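PDB 2JFN: glutamate racemase from Escherichia coli, which belongs to the Asp/Glu/hydantoin racemase family of alpha/beta enzymes and holds glutamic acid and uridine-5'-diphosphate-N-acetylmuramoyl-L-alanine in separate pockets. Local coordinates for residues G128-L133 with C155-L160; V115-P120 with T199-C204; A254-M259 with E276-L281. One frame throughout, in Å; residues are numbered along the deposited sequence.

Interaction 1 of 3, residues G128-L133 with C155-L160; sequences GIVGLL and CQIEML
V130 and I157 stand side by side on one face of a parallel pair of strands and point the same way, CD1 of I157 reaching back to CB of V130 at 3.6 Å. I157 CG1 sits anti to its own carbonyl carbon (chi1 -59°), and the bend at chi2 then turns CD1 toward the valine. Flanking this pair on the same face, C155 SG meets V130 CG2 at 3.9 Å. Further along, L132 and M159 also run alongside each other, with L132 CD2 touching M159 CG at 4.0 Å before the thioether turns off toward helix 142-150. The other face carries I129 with Q156, I129 CG2 against the CG of E158, and L133 with L160. There a single methyl, L133 CD2, does the touching, packed 3.8 Å from L160 CB and close to the rest of that leucine's branch.

Five backbone bonds join the strands in an alternating ladder. Q156 N gives to G128 O, and E158 N to V130 O at 2.8 Å. V130 N and L132 N give to Q156 O and E158 O, and L160 N closes the series on L132 O. The 24° between strand directions is the usual twist. Helix 142-150 connects the two in a beta-alpha-beta unit and covers the face of L132, I157 and M159; W190 lies against L133, E158 and L160. The ladder thus satisfies alternate peptide groups of strand 129-134, whose other edge pairs with strand 199-202, with mostly apolar side chains lining both faces and Q156 exposed and E158 partly so on the outermost strand.

Interaction 2 of 3, residues V115-P120 with T199-C204; sequences VPAIKP and TVVLGC. With UMA (uridine-5'-diphosphate-N-acetylmuramoyl-L-alanine), chain C; GLU (glutamic acid), chain B.
P116 and A117 bring their backbone up to V201 and G203, the CA atoms of P116 and G203 lying 4.3 Å apart. A117 is the centre of an inverse gamma turn and the N-cap residue of the helix beginning at I118; across from it lies the strand that starts at T199. A water ties the two backbones together, accepting from A117 N at 2.8 Å and donating to L202 O at 2.7 Å.

V201 carries the side-chain contact by setting its two methyls against the A117 backbone. Its CG1, anti to the backbone N (chi1 175°), comes within 3.4 Å of A117 N and also meets P116 CB, while CG2 faces A117 O. The P116 ring lays CG 3.9 Å from G203 CA.

The first segment also lines the UMA pocket: V115 N donates to UMA O2, V115 O accepts a hydrogen bond from UMA O2', and the extended K119 chain brings NZ 2.8 Å from UMA O2B. On the second segment, C204 SG lies 3.5 Å from CA of the bound glutamic acid; the two segments thus reach the two ligand pockets.

Strand 199-202 runs between strands 129-134 and 223-225, with P116 packed on L132, A117 on V225, and I118 on L147 and I148 of helix 142-150.

Interaction 3 of 3, residues A254-M259 with E276-L281; sequences AFCMAM and ETLEKL
A254-C256 pairs with L278-K280 as parallel neighbours at the end of the mixed sheet, where strand 253-256 lies between strands 48-53 and 277-280. Four backbone bonds hold them: A254 N to T277 O, E279 N to A254 O, C256 N to E279 O, and L281 N to C256 O at 2.8 Å. The strand directions differ by 33°.

On one face F255 and L281 carry the contact. L281 CD1 sits over the middle of the F255 ring, 4.2 Å from the centroid and 2° off the normal, a CH-pi contact; E279 O lies at the ring's edge in its plane. The other methyl of L281, CD2, lies 4.1 Å from M257 CE, the two side chains running alongside each other. E279 stands beside F255 with its carboxylate turned 71° from the ring, and OE2 makes a salt bridge to R82 of helix 65-82, the helix that also meets L281 through A78 and V79.

On the opposite face L278 CD1 lies 4.0 Å from both A254 CB and C256 CB, with L270 of helix 267-272 packing against A254 and L278. M259 folds back to put CE 3.7 Å from L278 O. Beyond the strands, waters link M257 O to L281 O and to K280 NZ, and another joins K280 NZ to M259 N.

Chemically, F255 and L281 meet helix 65-82 and A254 and L278 meet helix 267-272, while the charged ends are drawn off to R82 and to water; pairing with R82, outside the two segments, would be expected to favour a charged E279.

Overall arrangement
Interactions 1 and 2 belong to the same parallel four-stranded sheet: strand 129-134 lies between 156-161 and 199-202. Their centres are 9 Å apart, and the L133 and G131 carbonyls probably accept hydrogen bonds from G203 and V201. Along the chain, 115-120 comes first, then both halves of interaction 1, then 199-204. Interaction 3 follows later, in the mixed sheet on the opposite side of the chain's centre, about 37 Å from interaction 1 and 30 Å from interaction 2, centre to centre. The glutamic acid pocket draws on both parts of the fold, taking D28 and N93 as well as C204, which is consistent with a site formed between the two sheets.

Interaction 1 of 3, residues G128-L133 with C155-L160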
loop_
_atom_site.group_PDB
_atom_site.type_symbol
_atom_site.label_atom_id
_atom_site.label_comp_id
_atom_site.label_asym_id
_atom_site.label_seq_id
_atom_site.Cartn_x
_atom_site.Cartn_y
_atom_site.Cartn_z
ATOM N N GLY A 128 -25.625 3.288 3.663
ATOM C CA GLY A 128 -25.144 2.639 4.868
ATOM C C GLY A 128 -24.443 1.309 4.652
ATOM O O GLY A 128 -24.109 0.630 5.619
ATOM N N ILE A 129 -24.224 0.926 3.396
ATOM C CA ILE A 129 -23.545 -0.335 3.097
ATOM C C ILE A 129 -22.125 -0.023 2.617
ATOM O O ILE A 129 -21.931 0.474 1.509
ATOM C CB ILE A 129 -24.244 -1.126 1.971
ATOM C CG1 ILE A 129 -25.768 -1.073 2.133
ATOM C CG2 ILE A 129 -23.752 -2.571 1.989
ATOM C CD1 ILE A 129 -26.313 -1.923 3.253
ATOM N N VAL A 130 -21.138 -0.322 3.452
ATOM C CA VAL A 130 -19.752 -0.063 3.099
ATOM C C VAL A 130 -18.988 -1.363 2.903
ATOM O O VAL A 130 -18.995 -2.243 3.767
ATOM C CB VAL A 130 -19.058 0.779 4.186
ATOM C CG1 VAL A 130 -17.580 0.954 3.855
ATOM C CG2 VAL A 130 -19.738 2.136 4.289
ATOM N N GLY A 131 -18.335 -1.484 1.756
ATOM C CA GLY A 131 -17.567 -2.679 1.476
ATOM C C GLY A 131 -16.088 -2.481 1.768
ATOM O O GLY A 131 -15.560 -1.373 1.659
ATOM N N LEU A 132 -15.420 -3.559 2.161
ATOM C CA LEU A 132 -13.993 -3.504 2.434
ATOM C C LEU A 132 -13.313 -4.583 1.615
ATOM O O LEU A 132 -13.549 -5.776 1.828
ATOM C CB LEU A 132 -13.706 -3.730 3.922
ATOM C CG LEU A 132 -12.224 -3.853 4.328
ATOM C CD1 LEU A 132 -11.462 -2.574 3.991
ATOM C CD2 LEU A 132 -12.137 -4.133 5.828
ATOM N N LEU A 133 -12.505 -4.162 0.650
ATOM C CA LEU A 133 -11.758 -5.097 -0.185
ATOM C C LEU A 133 -10.342 -5.079 0.356
ATOM O O LEU A 133 -9.702 -4.027 0.400
ATOM C CB LEU A 133 -11.727 -4.648 -1.646
ATOM C CG LEU A 133 -12.937 -4.902 -2.532
ATOM C CD1 LEU A 133 -12.611 -4.416 -3.935
ATOM C CD2 LEU A 133 -13.268 -6.396 -2.549
ATOM N N CYS A 155 -22.971 1.960 10.284
ATOM C CA CYS A 155 -23.164 1.337 8.976
ATOM C C CYS A 155 -22.748 -0.128 9.004
ATOM O O CYS A 155 -22.022 -0.556 9.896
ATOM C CB CYS A 155 -22.358 2.080 7.904
ATOM S SG CYS A 155 -20.564 2.015 8.125
ATOM N N GLN A 156 -23.217 -0.896 8.025
ATOM C CA GLN A 156 -22.872 -2.308 7.956
ATOM C C GLN A 156 -21.689 -2.507 7.017
ATOM O O GLN A 156 -21.660 -1.979 5.907
ATOM C CB GLN A 156 -24.070 -3.136 7.479
ATOM C CG GLN A 156 -24.524 -2.848 6.066
ATOM C CD GLN A 156 -25.641 -3.775 5.621
ATOM O OE1 GLN A 156 -26.727 -3.787 6.210
ATOM N NE2 GLN A 156 -25.378 -4.560 4.579
ATOM N N ILE A 157 -20.712 -3.279 7.476
ATOM C CA ILE A 157 -19.512 -3.532 6.697
ATOM C C ILE A 157 -19.505 -4.897 6.030
ATOM O O ILE A 157 -19.681 -5.922 6.684
ATOM C CB ILE A 157 -18.254 -3.417 7.583
ATOM C CG1 ILE A 157 -18.177 -2.018 8.197
ATOM C CG2 ILE A 157 -17.005 -3.729 6.770
ATOM C CD1 ILE A 157 -18.131 -0.892 7.183
ATOM N N GLU A 158 -19.302 -4.893 4.718
ATOM C CA GLU A 158 -19.235 -6.122 3.942
ATOM C C GLU A 158 -17.763 -6.350 3.618
ATOM O O GLU A 158 -17.193 -5.635 2.796
ATOM C CB GLU A 158 -20.022 -5.981 2.638
ATOM C CG GLU A 158 -21.518 -5.792 2.810
ATOM C CD GLU A 158 -22.168 -6.954 3.535
ATOM O OE1 GLU A 158 -21.871 -8.116 3.187
ATOM O OE2 GLU A 158 -22.979 -6.702 4.449
ATOM N N MET A 159 -17.149 -7.332 4.270
ATOM C CA MET A 159 -15.739 -7.627 4.032
ATOM C C MET A 159 -15.537 -8.649 2.934
ATOM O O MET A 159 -16.309 -9.595 2.798
ATOM C CB MET A 159 -15.060 -8.157 5.294
ATOM C CG MET A 159 -14.715 -7.118 6.338
ATOM S SD MET A 159 -13.435 -7.782 7.439
ATOM C CE MET A 159 -14.324 -9.158 8.198
ATOM N N LEU A 160 -14.478 -8.457 2.160
ATOM C CA LEU A 160 -14.144 -9.374 1.086
ATOM C C LEU A 160 -12.619 -9.395 0.951
ATOM O O LEU A 160 -12.011 -8.429 0.487
ATOM C CB LEU A 160 -14.808 -8.917 -0.219
ATOM C CG LEU A 160 -14.975 -9.960 -1.324
ATOM C CD1 LEU A 160 -15.906 -9.412 -2.403
ATOM C CD2 LEU A 160 -13.620 -10.324 -1.907
#

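Interaction 2 of 3, residues V115-P120 with T199-C204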
loop_
_atom_site.group_PDB
_atom_site.type_symbol
_atom_site.label_atom_id
_atom_site.label_comp_id
_atom_site.label_asym_id
_atom_site.label_seq_id
_atom_site.Cartn_x
_atom_site.Cartn_y
_atom_site.Cartn_z
ATOM N N VAL A 115 -3.917 2.166 7.231
ATOM C CA VAL A 115 -5.017 1.353 7.720
ATOM C C VAL A 115 -6.154 1.606 6.734
ATOM O O VAL A 115 -6.244 2.687 6.153
ATOM C CB VAL A 115 -5.460 1.769 9.144
ATOM C CG1 VAL A 115 -4.377 1.411 10.152
ATOM C CG2 VAL A 115 -5.744 3.258 9.191
ATOM N N PRO A 116 -7.018 0.607 6.512
ATOM C CA PRO A 116 -8.139 0.780 5.576
ATOM C C PRO A 116 -8.924 2.049 5.902
ATOM O O PRO A 116 -9.207 2.322 7.072
ATOM C CB PRO A 116 -8.957 -0.491 5.785
ATOM C CG PRO A 116 -7.878 -1.521 6.089
ATOM C CD PRO A 116 -6.982 -0.763 7.057
ATOM N N ALA A 117 -9.274 2.811 4.866
ATOM C CA ALA A 117 -10.003 4.074 5.021
ATOM C C ALA A 117 -11.473 3.912 5.407
ATOM O O ALA A 117 -12.359 4.525 4.803
ATOM C CB ALA A 117 -9.892 4.892 3.734
ATOM N N ILE A 118 -11.727 3.099 6.422
ATOM C CA ILE A 118 -13.086 2.864 6.877
ATOM C C ILE A 118 -13.740 4.118 7.432
ATOM O O ILE A 118 -14.912 4.384 7.154
ATOM C CB ILE A 118 -13.115 1.765 7.953
ATOM C CG1 ILE A 118 -12.709 0.433 7.316
ATOM C CG2 ILE A 118 -14.508 1.675 8.584
ATOM C CD1 ILE A 118 -12.551 -0.695 8.298
ATOM N N LYS A 119 -12.982 4.893 8.204
ATOM C CA LYS A 119 -13.509 6.113 8.806
ATOM C C LYS A 119 -14.145 7.082 7.795
ATOM O O LYS A 119 -15.311 7.441 7.937
ATOM C CB LYS A 119 -12.410 6.822 9.611
ATOM C CG LYS A 119 -12.915 8.040 10.377
ATOM C CD LYS A 119 -11.846 8.636 11.271
ATOM C CE LYS A 119 -12.375 9.858 11.987
ATOM N NZ LYS A 119 -11.285 10.600 12.661
ATOM N N PRO A 120 -13.396 7.527 6.773
ATOM C CA PRO A 120 -14.048 8.443 5.832
ATOM C C PRO A 120 -15.162 7.784 5.017
ATOM O O PRO A 120 -16.145 8.435 4.666
ATOM C CB PRO A 120 -12.889 8.935 4.958
ATOM C CG PRO A 120 -11.897 7.816 5.028
ATOM C CD PRO A 120 -11.955 7.418 6.484
ATOM N N THR A 199 -20.247 2.306 -1.323
ATOM C CA THR A 199 -18.904 2.812 -1.030
ATOM C C THR A 199 -17.978 1.621 -0.762
ATOM O O THR A 199 -18.268 0.790 0.091
ATOM C CB THR A 199 -18.937 3.728 0.207
ATOM O OG1 THR A 199 -19.950 4.729 0.027
ATOM C CG2 THR A 199 -17.591 4.420 0.402
ATOM N N VAL A 200 -16.870 1.529 -1.496
ATOM C CA VAL A 200 -15.941 0.416 -1.316
ATOM C C VAL A 200 -14.559 0.909 -0.911
ATOM O O VAL A 200 -13.938 1.693 -1.626
ATOM C CB VAL A 200 -15.798 -0.424 -2.615
ATOM C CG1 VAL A 200 -14.753 -1.523 -2.415
ATOM C CG2 VAL A 200 -17.144 -1.055 -2.989
ATOM N N VAL A 201 -14.089 0.436 0.237
ATOM C CA VAL A 201 -12.776 0.806 0.755
ATOM C C VAL A 201 -11.717 -0.135 0.199
ATOM O O VAL A 201 -11.847 -1.350 0.297
ATOM C CB VAL A 201 -12.731 0.695 2.299
ATOM C CG1 VAL A 201 -11.314 0.975 2.810
ATOM C CG2 VAL A 201 -13.719 1.673 2.918
ATOM N N LEU A 202 -10.679 0.421 -0.405
ATOM C CA LEU A 202 -9.599 -0.411 -0.915
ATOM C C LEU A 202 -8.615 -0.486 0.243
ATOM O O LEU A 202 -7.832 0.445 0.470
ATOM C CB LEU A 202 -8.970 0.236 -2.150
ATOM C CG LEU A 202 -9.997 0.472 -3.264
ATOM C CD1 LEU A 202 -9.320 1.024 -4.513
ATOM C CD2 LEU A 202 -10.708 -0.838 -3.574
ATOM N N GLY A 203 -8.697 -1.583 0.992
ATOM C CA GLY A 203 -7.846 -1.785 2.154
ATOM C C GLY A 203 -6.583 -2.572 1.870
ATOM O O GLY A 203 -6.042 -3.249 2.741
ATOM N N CYS A 204 -6.132 -2.503 0.628
ATOM C CA CYS A 204 -4.903 -3.158 0.205
ATOM C C CYS A 204 -4.303 -2.148 -0.765
ATOM O O CYS A 204 -4.969 -1.731 -1.713
ATOM C CB CYS A 204 -5.210 -4.478 -0.499
ATOM S SG CYS A 204 -3.744 -5.454 -0.858
HETATM N N1 UMA C . -4.610 7.252 6.709
HETATM C C2 UMA C . -3.592 6.227 7.050
HETATM N N3 UMA C . -2.411 6.720 7.583
HETATM C C4 UMA C . -2.116 8.071 7.818
HETATM C C5 UMA C . -3.204 9.068 7.445
HETATM C C6 UMA C . -4.362 8.617 6.922
HETATM O O2 UMA C . -3.751 5.028 6.880
HETATM O O4 UMA C . -1.031 8.380 8.290
HETATM C C1B UMA C . -5.898 6.734 6.127
HETATM C C2B UMA C . -6.846 6.282 7.224
HETATM O "O2'" UMA C . -7.582 5.037 6.905
HETATM C C3B UMA C . -7.782 7.408 7.514
HETATM C C4B UMA C . -7.891 7.975 6.111
HETATM O O4B UMA C . -6.653 7.716 5.459
HETATM O O3B UMA C . -8.967 6.745 8.032
HETATM C C5B UMA C . -8.113 9.433 6.045
HETATM O O5B UMA C . -7.238 10.086 6.894
HETATM P PA UMA C . -7.323 11.640 7.222
HETATM O O1A UMA C . -5.990 11.971 7.743
HETATM O O2A UMA C . -7.735 12.345 6.051
HETATM O O3A UMA C . -8.404 11.684 8.429
HETATM P PB UMA C . -9.104 10.560 9.320
HETATM O O1B UMA C . -9.923 9.664 8.531
HETATM O O2B UMA C . -9.720 11.233 10.467
HETATM O "O1'" UMA C . -7.772 9.814 9.924
HETATM C "C1'" UMA C . -7.274 9.898 11.260
HETATM C "C2'" UMA C . -5.770 9.947 11.293
HETATM N "N2'" UMA C . -5.242 11.136 10.597
HETATM C "C7'" UMA C . -4.628 12.133 11.256
HETATM O "O7'" UMA C . -4.320 12.039 12.441
HETATM C "C8'" UMA C . -4.290 13.402 10.503
HETATM C "C3'" UMA C . -5.233 8.645 10.674
HETATM O "O3'" UMA C . -3.768 8.596 10.764
HETATM C "C4'" UMA C . -5.823 7.403 11.383
HETATM O "O4'" UMA C . -5.353 6.211 10.786
HETATM C "C5'" UMA C . -7.353 7.452 11.336
HETATM O "O5'" UMA C . -7.799 8.726 11.938
HETATM C "C6'" UMA C . -8.024 6.344 12.128
HETATM O "O6'" UMA C . -7.554 6.346 13.468
HETATM C C18 UMA C . -2.926 8.809 11.925
HETATM C C19 UMA C . -2.503 7.547 12.603
HETATM O O18 UMA C . -2.287 7.519 13.802
HETATM C C20 UMA C . -1.803 9.791 11.532
HETATM N N4 UMA C . -2.382 6.482 11.794
HETATM C C21 UMA C . -1.844 5.170 12.178
HETATM C C22 UMA C . -0.464 5.212 12.901
HETATM O O19 UMA C . 0.310 6.149 12.603
HETATM O O20 UMA C . -0.191 4.328 13.752
HETATM C C23 UMA C . -1.739 4.281 10.933
HETATM N N GLU B . 0.319 -4.026 -0.693
HETATM C CA GLU B . -0.394 -5.094 0.013
HETATM C C GLU B . -0.917 -4.542 1.325
HETATM O O GLU B . -1.357 -3.336 1.383
HETATM C CB GLU B . 0.558 -6.273 0.268
HETATM C CG GLU B . -0.131 -7.610 -0.088
HETATM C CD GLU B . 0.673 -8.794 0.435
HETATM O OE1 GLU B . 0.092 -9.812 0.802
HETATM O OE2 GLU B . 1.906 -8.747 0.486
HETATM O OXT GLU B . -0.933 -5.274 2.369
HETATM O O HOH W 1 -7.959 2.363 2.401
#

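Interaction 3 of 3, residues A254-M259 with E276-L281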
loop_
_atom_site.group_PDB
_atom_site.type_symbol
_atom_site.label_atom_id
_atom_site.label_comp_id
_atom_site.label_asym_id
_atom_site.label_seq_id
_atom_site.Cartn_x
_atom_site.Cartn_y
_atom_site.Cartn_z
ATOM N N ALA A 254 14.868 2.667 -7.054
ATOM C CA ALA A 254 14.029 1.570 -6.596
ATOM C C ALA A 254 14.940 0.433 -6.144
ATOM O O ALA A 254 15.953 0.143 -6.791
ATOM C CB ALA A 254 13.107 1.092 -7.722
ATOM N N PHE A 255 14.586 -0.190 -5.026
ATOM C CA PHE A 255 15.346 -1.312 -4.477
ATOM C C PHE A 255 14.503 -2.586 -4.426
ATOM O O PHE A 255 13.353 -2.565 -3.981
ATOM C CB PHE A 255 15.793 -1.037 -3.038
ATOM C CG PHE A 255 16.942 -0.080 -2.909
ATOM C CD1 PHE A 255 16.836 1.029 -2.076
ATOM C CD2 PHE A 255 18.139 -0.305 -3.581
ATOM C CE1 PHE A 255 17.904 1.906 -1.908
ATOM C CE2 PHE A 255 19.222 0.565 -3.423
ATOM C CZ PHE A 255 19.102 1.676 -2.584
ATOM N N CYS A 256 15.067 -3.697 -4.881
ATOM C CA CYS A 256 14.368 -4.973 -4.769
ATOM C C CYS A 256 15.257 -5.759 -3.800
ATOM O O CYS A 256 16.396 -5.355 -3.541
ATOM C CB CYS A 256 14.258 -5.682 -6.125
ATOM S SG CYS A 256 15.823 -6.046 -6.939
ATOM N N MET A 257 14.760 -6.860 -3.244
ATOM C CA MET A 257 15.585 -7.625 -2.309
ATOM C C MET A 257 16.350 -8.743 -3.016
ATOM O O MET A 257 17.259 -9.344 -2.446
ATOM C CB MET A 257 14.726 -8.196 -1.173
ATOM C CG MET A 257 13.957 -7.133 -0.381
ATOM S SD MET A 257 14.949 -5.684 0.124
ATOM C CE MET A 257 13.888 -4.333 -0.439
ATOM N N ALA A 258 15.984 -9.001 -4.265
ATOM C CA ALA A 258 16.641 -10.022 -5.071
ATOM C C ALA A 258 16.454 -9.647 -6.531
ATOM O O ALA A 258 15.339 -9.367 -6.967
ATOM C CB ALA A 258 16.033 -11.396 -4.799
ATOM N N MET A 259 17.547 -9.633 -7.282
ATOM C CA MET A 259 17.486 -9.285 -8.694
ATOM C C MET A 259 17.018 -10.509 -9.467
ATOM O O MET A 259 17.820 -11.246 -10.042
ATOM C CB MET A 259 18.865 -8.832 -9.175
ATOM C CG MET A 259 18.854 -8.094 -10.499
ATOM S SD MET A 259 17.863 -6.587 -10.445
ATOM C CE MET A 259 18.927 -5.492 -9.551
ATOM N N GLU A 276 14.477 5.854 -12.174
ATOM C CA GLU A 276 15.353 5.529 -13.293
ATOM C C GLU A 276 16.086 4.211 -13.140
ATOM O O GLU A 276 16.288 3.484 -14.117
ATOM C CB GLU A 276 16.387 6.639 -13.485
ATOM C CG GLU A 276 17.150 6.996 -12.215
ATOM C CD GLU A 276 18.597 7.365 -12.489
ATOM O OE1 GLU A 276 18.856 8.100 -13.470
ATOM O OE2 GLU A 276 19.479 6.928 -11.717
ATOM N N THR A 277 16.469 3.901 -11.908
ATOM C CA THR A 277 17.235 2.695 -11.636
ATOM C C THR A 277 16.607 1.740 -10.628
ATOM O O THR A 277 15.882 2.155 -9.722
ATOM C CB THR A 277 18.642 3.087 -11.119
ATOM O OG1 THR A 277 19.248 3.998 -12.047
ATOM C CG2 THR A 277 19.525 1.865 -10.959
ATOM N N LEU A 278 16.900 0.455 -10.813
ATOM C CA LEU A 278 16.449 -0.612 -9.931
ATOM C C LEU A 278 17.709 -1.345 -9.486
ATOM O O LEU A 278 18.456 -1.860 -10.321
ATOM C CB LEU A 278 15.533 -1.590 -10.668
ATOM C CG LEU A 278 15.214 -2.877 -9.904
ATOM C CD1 LEU A 278 14.347 -2.571 -8.686
ATOM C CD2 LEU A 278 14.501 -3.847 -10.824
ATOM N N GLU A 279 17.956 -1.375 -8.181
ATOM C CA GLU A 279 19.128 -2.054 -7.636
ATOM C C GLU A 279 18.725 -3.035 -6.542
ATOM O O GLU A 279 17.642 -2.930 -5.957
ATOM C CB GLU A 279 20.119 -1.045 -7.037
ATOM C CG GLU A 279 20.787 -0.109 -8.036
ATOM C CD GLU A 279 21.746 0.861 -7.368
ATOM O OE1 GLU A 279 22.190 1.824 -8.038
ATOM O OE2 GLU A 279 22.065 0.666 -6.175
ATOM N N LYS A 280 19.608 -3.990 -6.270
ATOM C CA LYS A 280 19.362 -4.966 -5.224
ATOM C C LYS A 280 19.845 -4.389 -3.901
ATOM O O LYS A 280 20.929 -3.818 -3.823
ATOM C CB LYS A 280 20.112 -6.272 -5.500
ATOM C CG LYS A 280 20.111 -7.218 -4.299
ATOM C CD LYS A 280 20.746 -8.551 -4.628
ATOM C CE LYS A 280 20.788 -9.460 -3.407
ATOM N NZ LYS A 280 21.233 -10.841 -3.780
ATOM N N LEU A 281 19.029 -4.531 -2.865
ATOM C CA LEU A 281 19.396 -4.039 -1.548
ATOM C C LEU A 281 19.810 -5.223 -0.680
ATOM O O LEU A 281 19.095 -6.222 -0.608
ATOM C CB LEU A 281 18.213 -3.323 -0.899
ATOM C CG LEU A 281 18.465 -2.759 0.500
ATOM C CD1 LEU A 281 19.445 -1.599 0.419
ATOM C CD2 LEU A 281 17.143 -2.305 1.108
HETATM O O HOH W 2 18.368 -8.690 -0.136
HETATM O O HOH W 3 18.721 -11.948 -2.392
HETATM O O HOH W 4 19.982 -10.895 -6.469
#